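Long-range contacts in putative alpha-L-fucosidase (Bacteroides thetaiotaomicron, PDB 3EYP), which probably hydrolyses alpha-L-fucosidic bonds as a family 29 glycoside hydrolase: residues A[58-63]-A[111-116]; A[157-162]-A[189-194]. All blocks are in the same frame, centred on the assembly; numbering follows the deposited sequence.

In the fold
Both contacts lie in the (beta/alpha) barrel domain characteristic of this fucosidase family and come in series: interaction 1 closes before interaction 2 opens. In the parallel sheet the order 70-76, 119-124, 162-164, 193-195 sets their places. Interaction 1 packs helix 56-65, which precedes strand 70-76, against helix 105-116, which precedes strand 119-124, so it belongs to the outer helical layer. Interaction 2 joins the entry into strand 162-164 to the start of strand 193-195, before and after helix 175-188 in the sequence. Their centres are about 17 Å apart and their nearest atoms about 6 Å, without touching. Together they tie successive beta-alpha units laterally, one between helices, the other between loops leading into neighbouring strands.

Interaction 1. Residues A[58-63]-A[111-116]; sequences QWMQTL and DACEEY
Taken from its N-terminal end, segment 111-116 first meets helix 56-65 at A112. Its methyl group CB lies 3.7 Å from M60 CG, while the same M60 CG is 3.4 Å from the backbone A112 O. A112 alone thus offers M60 both a methyl and a carbonyl oxygen. C113 follows, with SG anti to its own carbonyl carbon, and this sulfur stands 3.8 Å from M60 SD as an apolar contact of two buried side chains. M60 reaches both residues because its chain bends at chi2 and again at chi3, turning SD and CE along the facing helix. The two short axes approach to 9.5 Å at a signed crossing angle of -44°, the side-by-side arrangement of successive helices in the outer layer of a (beta/alpha) barrel; L63 and W59 lean instead on strands 22-26 and 70-76. Next along the segment, E115 forms a salt bridge with R57 of helix 56-65. At the C-terminal end the CB of Y116 points toward helix 56-65, and M60 CB sits over one face of the ring, 3.7 Å from the Y116 ring centroid and 20° off the normal, a CH-pi contact displaced toward the rim, near Y116 CG. The phenol tip passes on to Q61, whose chain, extended beyond CG, carries the amide to it: Q61 NE2 donates to Y116 OH at 2.7 Å. That bond is nearly straight at 171° and lies in the amide plane of Q61, although amide and ring planes are oblique to each other. An alanine in place of Y116 removes ring and hydroxyl, which would probably leave this end of the helix pair more loosely packed and Q61 NE2 without this acceptor. The backbone Y116 O also accepts a hydrogen bond from K64.

Interaction 2. Residues A[157-162]-A[189-194]; sequences YGKIWE and QPDCVI
The backbones converge along their length: a type I turn from Q189 to C192, closed by C192 N to Q189 O, leads into a parallel bridge of E162 with V193. Next to that bridge V193 N donates to W161 O at 3.1 Å, arriving above the carbonyl plane, and E162 CA approaches V193 O in a CA-H...O contact. Q189, bent at chi2 (-68°), lays its amide along the opposite backbone. Its OE1 accepts from I160 N at 3.0 Å, nearly straight at 172° but from above the amide carbonyl plane; its NE2 gives a more bent bond to G158 O, 3.1 Å away, and also bonds M154 O. The extended K159 chain passes over one face of the W161 ring with its CD, and NZ ends in a salt bridge with D191 OD2 at 2.8 Å. Deeper in, I160 CG2 rests on C192 SG at 3.9 Å. The carboxylate of E162 is paired with R20 of helix 12-20, which also bonds W161 O. Backbone hydrogen bonds of W161 with A120, E162 with I122 and V193 with T163 place strand 162-164 between 119-124 and 193-195, while C192 and I194 pack on helix 175-188, the crossover joining this beta-alpha-beta unit.

Interaction 1. Residues A[58-63]-A[111-116]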
ATOM      1  N   GLN A  58       7.033 -18.308 -10.704  1.00 41.62           N
ATOM      2  CA  GLN A  58       5.738 -18.789 -10.195  1.00 41.45           C
ATOM      3  C   GLN A  58       5.107 -17.677  -9.323  1.00 40.62           C
ATOM      4  O   GLN A  58       3.909 -17.423  -9.364  1.00 42.56           O
ATOM      5  CB  GLN A  58       5.854 -20.082  -9.424  1.00 40.16           C
ATOM      6  CG  GLN A  58       4.512 -20.661  -9.019  1.00 42.37           C
ATOM      7  CD  GLN A  58       4.229 -20.560  -7.546  1.00 41.80           C
ATOM      8  OE1 GLN A  58       4.986 -19.955  -6.809  1.00 39.36           O
ATOM      9  NE2 GLN A  58       3.137 -21.154  -7.107  1.00 39.54           N
ATOM     10  N   TRP A  59       5.955 -17.025  -8.546  1.00 40.81           N
ATOM     11  CA  TRP A  59       5.520 -15.950  -7.648  1.00 39.47           C
ATOM     12  C   TRP A  59       4.996 -14.843  -8.519  1.00 40.45           C
ATOM     13  O   TRP A  59       3.987 -14.265  -8.175  1.00 42.04           O
ATOM     14  CB  TRP A  59       6.619 -15.386  -6.767  1.00 39.88           C
ATOM     15  CG  TRP A  59       7.410 -16.340  -5.938  1.00 37.54           C
ATOM     16  CD1 TRP A  59       7.300 -17.710  -5.898  1.00 39.34           C
ATOM     17  CD2 TRP A  59       8.481 -16.001  -5.094  1.00 37.33           C
ATOM     18  NE1 TRP A  59       8.202 -18.234  -5.051  1.00 40.31           N
ATOM     19  CE2 TRP A  59       8.955 -17.213  -4.523  1.00 38.99           C
ATOM     20  CE3 TRP A  59       9.048 -14.788  -4.701  1.00 36.71           C
ATOM     21  CZ2 TRP A  59      10.015 -17.258  -3.609  1.00 39.59           C
ATOM     22  CZ3 TRP A  59      10.118 -14.818  -3.792  1.00 38.31           C
ATOM     23  CH2 TRP A  59      10.578 -16.061  -3.232  1.00 40.79           C
ATOM     24  N   MET A  60       5.694 -14.547  -9.625  1.00 39.91           N
ATOM     25  CA  MET A  60       5.307 -13.410 -10.483  1.00 40.24           C
ATOM     26  C   MET A  60       3.994 -13.718 -11.191  1.00 40.40           C
ATOM     27  O   MET A  60       3.197 -12.849 -11.455  1.00 41.89           O
ATOM     28  CB  MET A  60       6.344 -13.028 -11.532  1.00 40.55           C
ATOM     29  CG  MET A  60       7.680 -12.394 -11.063  1.00 41.82           C
ATOM     30  SD  MET A  60       7.661 -11.237  -9.685  1.00 35.89           S
ATOM     31  CE  MET A  60       8.676 -12.077  -8.504  1.00 42.74           C
ATOM     32  N   GLN A  61       3.761 -14.967 -11.481  1.00 41.59           N
ATOM     33  CA  GLN A  61       2.480 -15.355 -12.168  1.00 42.05           C
ATOM     34  C   GLN A  61       1.296 -15.139 -11.238  1.00 42.85           C
ATOM     35  O   GLN A  61       0.212 -14.674 -11.622  1.00 42.54           O
ATOM     36  CB  GLN A  61       2.552 -16.803 -12.650  1.00 43.11           C
ATOM     37  CG  GLN A  61       3.518 -17.000 -13.791  1.00 44.42           C
ATOM     38  CD  GLN A  61       4.140 -18.393 -13.846  1.00 49.56           C
ATOM     39  OE1 GLN A  61       3.562 -19.367 -13.369  1.00 56.65           O
ATOM     40  NE2 GLN A  61       5.337 -18.488 -14.463  1.00 54.10           N
ATOM     41  N   THR A  62       1.546 -15.401  -9.968  1.00 42.45           N
ATOM     42  CA  THR A  62       0.552 -15.088  -8.924  1.00 41.92           C
ATOM     43  C   THR A  62       0.156 -13.588  -8.966  1.00 41.51           C
ATOM     44  O   THR A  62      -1.017 -13.221  -8.949  1.00 41.04           O
ATOM     45  CB  THR A  62       1.025 -15.544  -7.526  1.00 42.15           C
ATOM     46  OG1 THR A  62       1.027 -16.990  -7.489  1.00 42.44           O
ATOM     47  CG2 THR A  62       0.088 -15.034  -6.381  1.00 40.13           C
ATOM     48  N   LEU A  63       1.168 -12.757  -9.014  1.00 40.21           N
ATOM     49  CA  LEU A  63       0.988 -11.317  -9.012  1.00 40.57           C
ATOM     50  C   LEU A  63       0.341 -10.841 -10.274  1.00 41.44           C
ATOM     51  O   LEU A  63      -0.457  -9.913 -10.237  1.00 41.66           O
ATOM     52  CB  LEU A  63       2.293 -10.566  -8.818  1.00 40.32           C
ATOM     53  CG  LEU A  63       3.029 -10.884  -7.517  1.00 41.47           C
ATOM     54  CD1 LEU A  63       4.149  -9.901  -7.293  1.00 41.77           C
ATOM     55  CD2 LEU A  63       2.076 -11.009  -6.246  1.00 38.70           C
ATOM     56  N   ASP A 111      15.362 -11.015 -11.005  1.00 41.57           N
ATOM     57  CA  ASP A 111      15.381 -11.438 -12.423  1.00 42.91           C
ATOM     58  C   ASP A 111      13.941 -11.704 -12.875  1.00 41.95           C
ATOM     59  O   ASP A 111      13.506 -11.240 -13.929  1.00 43.20           O
ATOM     60  CB  ASP A 111      16.285 -12.654 -12.683  1.00 42.95           C
ATOM     61  CG  ASP A 111      17.766 -12.286 -12.708  1.00 45.63           C
ATOM     62  OD1 ASP A 111      18.125 -11.097 -12.815  1.00 44.74           O
ATOM     63  OD2 ASP A 111      18.581 -13.217 -12.574  1.00 46.29           O
ATOM     64  N   ALA A 112      13.186 -12.425 -12.052  1.00 41.07           N
ATOM     65  CA  ALA A 112      11.779 -12.710 -12.320  1.00 40.07           C
ATOM     66  C   ALA A 112      10.966 -11.390 -12.400  1.00 41.35           C
ATOM     67  O   ALA A 112      10.079 -11.233 -13.241  1.00 41.69           O
ATOM     68  CB  ALA A 112      11.144 -13.708 -11.246  1.00 40.83           C
ATOM     69  N   CYS A 113      11.238 -10.452 -11.514  1.00 40.57           N
ATOM     70  CA  CYS A 113      10.487  -9.174 -11.578  1.00 40.88           C
ATOM     71  C   CYS A 113      10.706  -8.525 -12.923  1.00 41.51           C
ATOM     72  O   CYS A 113       9.764  -8.034 -13.565  1.00 43.67           O
ATOM     73  CB  CYS A 113      10.915  -8.196 -10.502  1.00 39.50           C
ATOM     74  SG  CYS A 113      10.301  -8.609  -8.810  1.00 41.02           S
ATOM     75  N   GLU A 114      11.970  -8.459 -13.304  1.00 42.78           N
ATOM     76  CA  GLU A 114      12.355  -7.829 -14.598  1.00 43.23           C
ATOM     77  C   GLU A 114      11.686  -8.525 -15.756  1.00 43.20           C
ATOM     78  O   GLU A 114      11.100  -7.884 -16.608  1.00 43.41           O
ATOM     79  CB  GLU A 114      13.845  -7.778 -14.817  1.00 44.50           C
ATOM     80  CG  GLU A 114      14.175  -7.008 -16.070  1.00 47.47           C
ATOM     81  CD  GLU A 114      15.628  -6.615 -16.141  1.00 55.01           C
ATOM     82  OE1 GLU A 114      15.951  -5.825 -17.078  1.00 61.36           O
ATOM     83  OE2 GLU A 114      16.418  -7.088 -15.262  1.00 57.29           O
ATOM     84  N   GLU A 115      11.721  -9.850 -15.739  1.00 43.13           N
ATOM     85  CA  GLU A 115      11.127 -10.641 -16.784  1.00 43.80           C
ATOM     86  C   GLU A 115       9.658 -10.328 -16.892  1.00 43.51           C
ATOM     87  O   GLU A 115       9.086 -10.277 -17.975  1.00 43.89           O
ATOM     88  CB  GLU A 115      11.351 -12.148 -16.581  1.00 44.37           C
ATOM     89  CG  GLU A 115      10.665 -12.980 -17.617  1.00 47.46           C
ATOM     90  CD  GLU A 115      10.728 -14.459 -17.349  1.00 50.34           C
ATOM     91  OE1 GLU A 115      11.370 -14.886 -16.377  1.00 50.21           O
ATOM     92  OE2 GLU A 115      10.072 -15.207 -18.091  1.00 55.17           O
ATOM     93  N   TYR A 116       8.998 -10.138 -15.761  1.00 42.23           N
ATOM     94  CA  TYR A 116       7.549  -9.999 -15.814  1.00 41.11           C
ATOM     95  C   TYR A 116       7.125  -8.549 -15.822  1.00 41.73           C
ATOM     96  O   TYR A 116       5.944  -8.235 -15.762  1.00 39.83           O
ATOM     97  CB  TYR A 116       6.895 -10.750 -14.647  1.00 41.70           C
ATOM     98  CG  TYR A 116       6.740 -12.254 -14.908  1.00 41.20           C
ATOM     99  CD1 TYR A 116       7.819 -13.114 -14.836  1.00 42.68           C
ATOM    100  CD2 TYR A 116       5.508 -12.793 -15.254  1.00 42.44           C
ATOM    101  CE1 TYR A 116       7.697 -14.471 -15.109  1.00 40.55           C
ATOM    102  CE2 TYR A 116       5.374 -14.138 -15.511  1.00 46.58           C
ATOM    103  CZ  TYR A 116       6.480 -14.969 -15.427  1.00 43.80           C
ATOM    104  OH  TYR A 116       6.347 -16.315 -15.666  1.00 48.68           O
TER

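Interaction 2. Residues A[157-162]-A[189-194]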
ATOM      1  N   TYR A 157      21.617  -5.219  -8.089  1.00 43.31           N
ATOM      2  CA  TYR A 157      20.384  -5.997  -8.253  1.00 42.43           C
ATOM      3  C   TYR A 157      19.281  -5.310  -9.023  1.00 42.79           C
ATOM      4  O   TYR A 157      18.090  -5.585  -8.869  1.00 42.73           O
ATOM      5  CB  TYR A 157      19.908  -6.452  -6.844  1.00 43.05           C
ATOM      6  CG  TYR A 157      20.773  -7.557  -6.296  1.00 39.53           C
ATOM      7  CD1 TYR A 157      20.476  -8.875  -6.540  1.00 43.31           C
ATOM      8  CD2 TYR A 157      21.940  -7.267  -5.581  1.00 40.28           C
ATOM      9  CE1 TYR A 157      21.291  -9.893  -6.071  1.00 41.73           C
ATOM     10  CE2 TYR A 157      22.713  -8.262  -5.098  1.00 39.20           C
ATOM     11  CZ  TYR A 157      22.391  -9.574  -5.338  1.00 38.69           C
ATOM     12  OH  TYR A 157      23.214 -10.595  -4.869  1.00 40.37           O
ATOM     13  N   GLY A 158      19.691  -4.380  -9.874  1.00 41.96           N
ATOM     14  CA  GLY A 158      18.747  -3.686 -10.754  1.00 42.10           C
ATOM     15  C   GLY A 158      17.981  -2.552 -10.074  1.00 40.10           C
ATOM     16  O   GLY A 158      18.364  -2.075  -9.072  1.00 40.50           O
ATOM     17  N   LYS A 159      16.917  -2.083 -10.677  1.00 40.34           N
ATOM     18  CA  LYS A 159      16.216  -0.864 -10.157  1.00 41.27           C
ATOM     19  C   LYS A 159      15.371  -1.303  -8.990  1.00 39.59           C
ATOM     20  O   LYS A 159      14.675  -2.321  -9.065  1.00 40.31           O
ATOM     21  CB  LYS A 159      15.275  -0.211 -11.192  1.00 41.79           C
ATOM     22  CG  LYS A 159      14.700   1.117 -10.662  1.00 43.32           C
ATOM     23  CD  LYS A 159      14.005   1.961 -11.730  1.00 46.13           C
ATOM     24  CE  LYS A 159      13.765   3.342 -11.209  1.00 45.92           C
ATOM     25  NZ  LYS A 159      13.235   4.234 -12.219  1.00 48.00           N
ATOM     26  N   ILE A 160      15.470  -0.553  -7.912  1.00 39.79           N
ATOM     27  CA  ILE A 160      14.767  -0.871  -6.669  1.00 39.26           C
ATOM     28  C   ILE A 160      13.744   0.261  -6.399  1.00 39.65           C
ATOM     29  O   ILE A 160      14.108   1.452  -6.345  1.00 39.16           O
ATOM     30  CB  ILE A 160      15.761  -1.032  -5.490  1.00 39.63           C
ATOM     31  CG1 ILE A 160      16.869  -2.092  -5.721  1.00 40.11           C
ATOM     32  CG2 ILE A 160      14.992  -1.343  -4.099  1.00 37.13           C
ATOM     33  CD1 ILE A 160      16.436  -3.508  -5.838  1.00 37.20           C
ATOM     34  N   TRP A 161      12.470  -0.134  -6.233  1.00 39.50           N
ATOM     35  CA  TRP A 161      11.363   0.837  -6.122  1.00 40.58           C
ATOM     36  C   TRP A 161      10.795   1.031  -4.709  1.00 40.29           C
ATOM     37  O   TRP A 161      10.028   1.961  -4.452  1.00 41.38           O
ATOM     38  CB  TRP A 161      10.220   0.454  -7.057  1.00 40.56           C
ATOM     39  CG  TRP A 161      10.526   0.442  -8.495  1.00 40.66           C
ATOM     40  CD1 TRP A 161      11.036  -0.603  -9.218  1.00 38.39           C
ATOM     41  CD2 TRP A 161      10.214   1.474  -9.420  1.00 41.17           C
ATOM     42  NE1 TRP A 161      11.096  -0.255 -10.546  1.00 41.52           N
ATOM     43  CE2 TRP A 161      10.596   1.021 -10.692  1.00 41.60           C
ATOM     44  CE3 TRP A 161       9.648   2.754  -9.294  1.00 40.97           C
ATOM     45  CZ2 TRP A 161      10.443   1.804 -11.829  1.00 43.30           C
ATOM     46  CZ3 TRP A 161       9.507   3.533 -10.432  1.00 46.34           C
ATOM     47  CH2 TRP A 161       9.905   3.058 -11.677  1.00 42.15           C
ATOM     48  N   GLU A 162      11.184   0.150  -3.812  1.00 39.64           N
ATOM     49  CA  GLU A 162      10.891   0.323  -2.366  1.00 38.36           C
ATOM     50  C   GLU A 162      11.924  -0.329  -1.500  1.00 39.01           C
ATOM     51  O   GLU A 162      12.376  -1.438  -1.779  1.00 38.05           O
ATOM     52  CB  GLU A 162       9.523  -0.233  -1.996  1.00 39.35           C
ATOM     53  CG  GLU A 162       9.035   0.183  -0.616  1.00 36.89           C
ATOM     54  CD  GLU A 162       7.527   0.413  -0.529  1.00 42.54           C
ATOM     55  OE1 GLU A 162       6.903   0.655  -1.600  1.00 42.17           O
ATOM     56  OE2 GLU A 162       6.981   0.293   0.619  1.00 38.39           O
ATOM     57  N   GLN A 189      19.487   4.828  -5.869  1.00 43.41           N
ATOM     58  CA  GLN A 189      18.117   4.488  -6.307  1.00 42.34           C
ATOM     59  C   GLN A 189      17.151   5.677  -6.146  1.00 43.77           C
ATOM     60  O   GLN A 189      16.285   5.696  -5.245  1.00 42.31           O
ATOM     61  CB  GLN A 189      17.616   3.301  -5.481  1.00 42.45           C
ATOM     62  CG  GLN A 189      18.430   1.987  -5.691  1.00 41.75           C
ATOM     63  CD  GLN A 189      18.259   1.396  -7.078  1.00 40.60           C
ATOM     64  OE1 GLN A 189      17.323   1.763  -7.811  1.00 40.01           O
ATOM     65  NE2 GLN A 189      19.114   0.401  -7.432  1.00 41.42           N
ATOM     66  N   PRO A 190      17.273   6.679  -7.013  1.00 44.65           N
ATOM     67  CA  PRO A 190      16.536   7.896  -6.703  1.00 45.48           C
ATOM     68  C   PRO A 190      14.998   7.737  -6.744  1.00 45.36           C
ATOM     69  O   PRO A 190      14.276   8.542  -6.190  1.00 47.38           O
ATOM     70  CB  PRO A 190      17.070   8.916  -7.723  1.00 46.39           C
ATOM     71  CG  PRO A 190      17.935   8.166  -8.676  1.00 47.84           C
ATOM     72  CD  PRO A 190      18.220   6.821  -8.132  1.00 45.30           C
ATOM     73  N   ASP A 191      14.502   6.676  -7.345  1.00 44.97           N
ATOM     74  CA  ASP A 191      13.053   6.490  -7.427  1.00 45.20           C
ATOM     75  C   ASP A 191      12.541   5.576  -6.303  1.00 44.23           C
ATOM     76  O   ASP A 191      11.352   5.237  -6.226  1.00 43.81           O
ATOM     77  CB  ASP A 191      12.652   5.916  -8.775  1.00 45.83           C
ATOM     78  CG  ASP A 191      12.648   6.973  -9.893  1.00 49.79           C
ATOM     79  OD1 ASP A 191      12.908   8.169  -9.632  1.00 50.32           O
ATOM     80  OD2 ASP A 191      12.364   6.579 -11.037  1.00 59.25           O
ATOM     81  N   CYS A 192      13.453   5.218  -5.420  1.00 42.94           N
ATOM     82  CA  CYS A 192      13.131   4.262  -4.358  1.00 42.19           C
ATOM     83  C   CYS A 192      12.382   4.926  -3.202  1.00 40.86           C
ATOM     84  O   CYS A 192      12.852   5.823  -2.535  1.00 40.34           O
ATOM     85  CB  CYS A 192      14.366   3.539  -3.827  1.00 42.01           C
ATOM     86  SG  CYS A 192      13.907   2.164  -2.660  1.00 42.81           S
ATOM     87  N   VAL A 193      11.207   4.404  -2.971  1.00 41.58           N
ATOM     88  CA  VAL A 193      10.313   4.836  -1.872  1.00 40.76           C
ATOM     89  C   VAL A 193      10.751   4.141  -0.611  1.00 40.65           C
ATOM     90  O   VAL A 193      10.965   2.919  -0.569  1.00 40.05           O
ATOM     91  CB  VAL A 193       8.849   4.407  -2.149  1.00 42.00           C
ATOM     92  CG1 VAL A 193       8.002   4.627  -0.961  1.00 41.13           C
ATOM     93  CG2 VAL A 193       8.249   5.109  -3.344  1.00 42.71           C
ATOM     94  N   ILE A 194      10.911   4.932   0.431  1.00 40.24           N
ATOM     95  CA  ILE A 194      11.268   4.414   1.749  1.00 39.92           C
ATOM     96  C   ILE A 194      10.094   4.319   2.731  1.00 38.52           C
ATOM     97  O   ILE A 194       9.452   5.332   3.038  1.00 38.93           O
ATOM     98  CB  ILE A 194      12.380   5.217   2.364  1.00 38.71           C
ATOM     99  CG1 ILE A 194      13.654   5.119   1.512  1.00 40.59           C
ATOM    100  CG2 ILE A 194      12.612   4.767   3.825  1.00 38.75           C
ATOM    101  CD1 ILE A 194      14.727   6.164   1.965  1.00 40.19           C
TER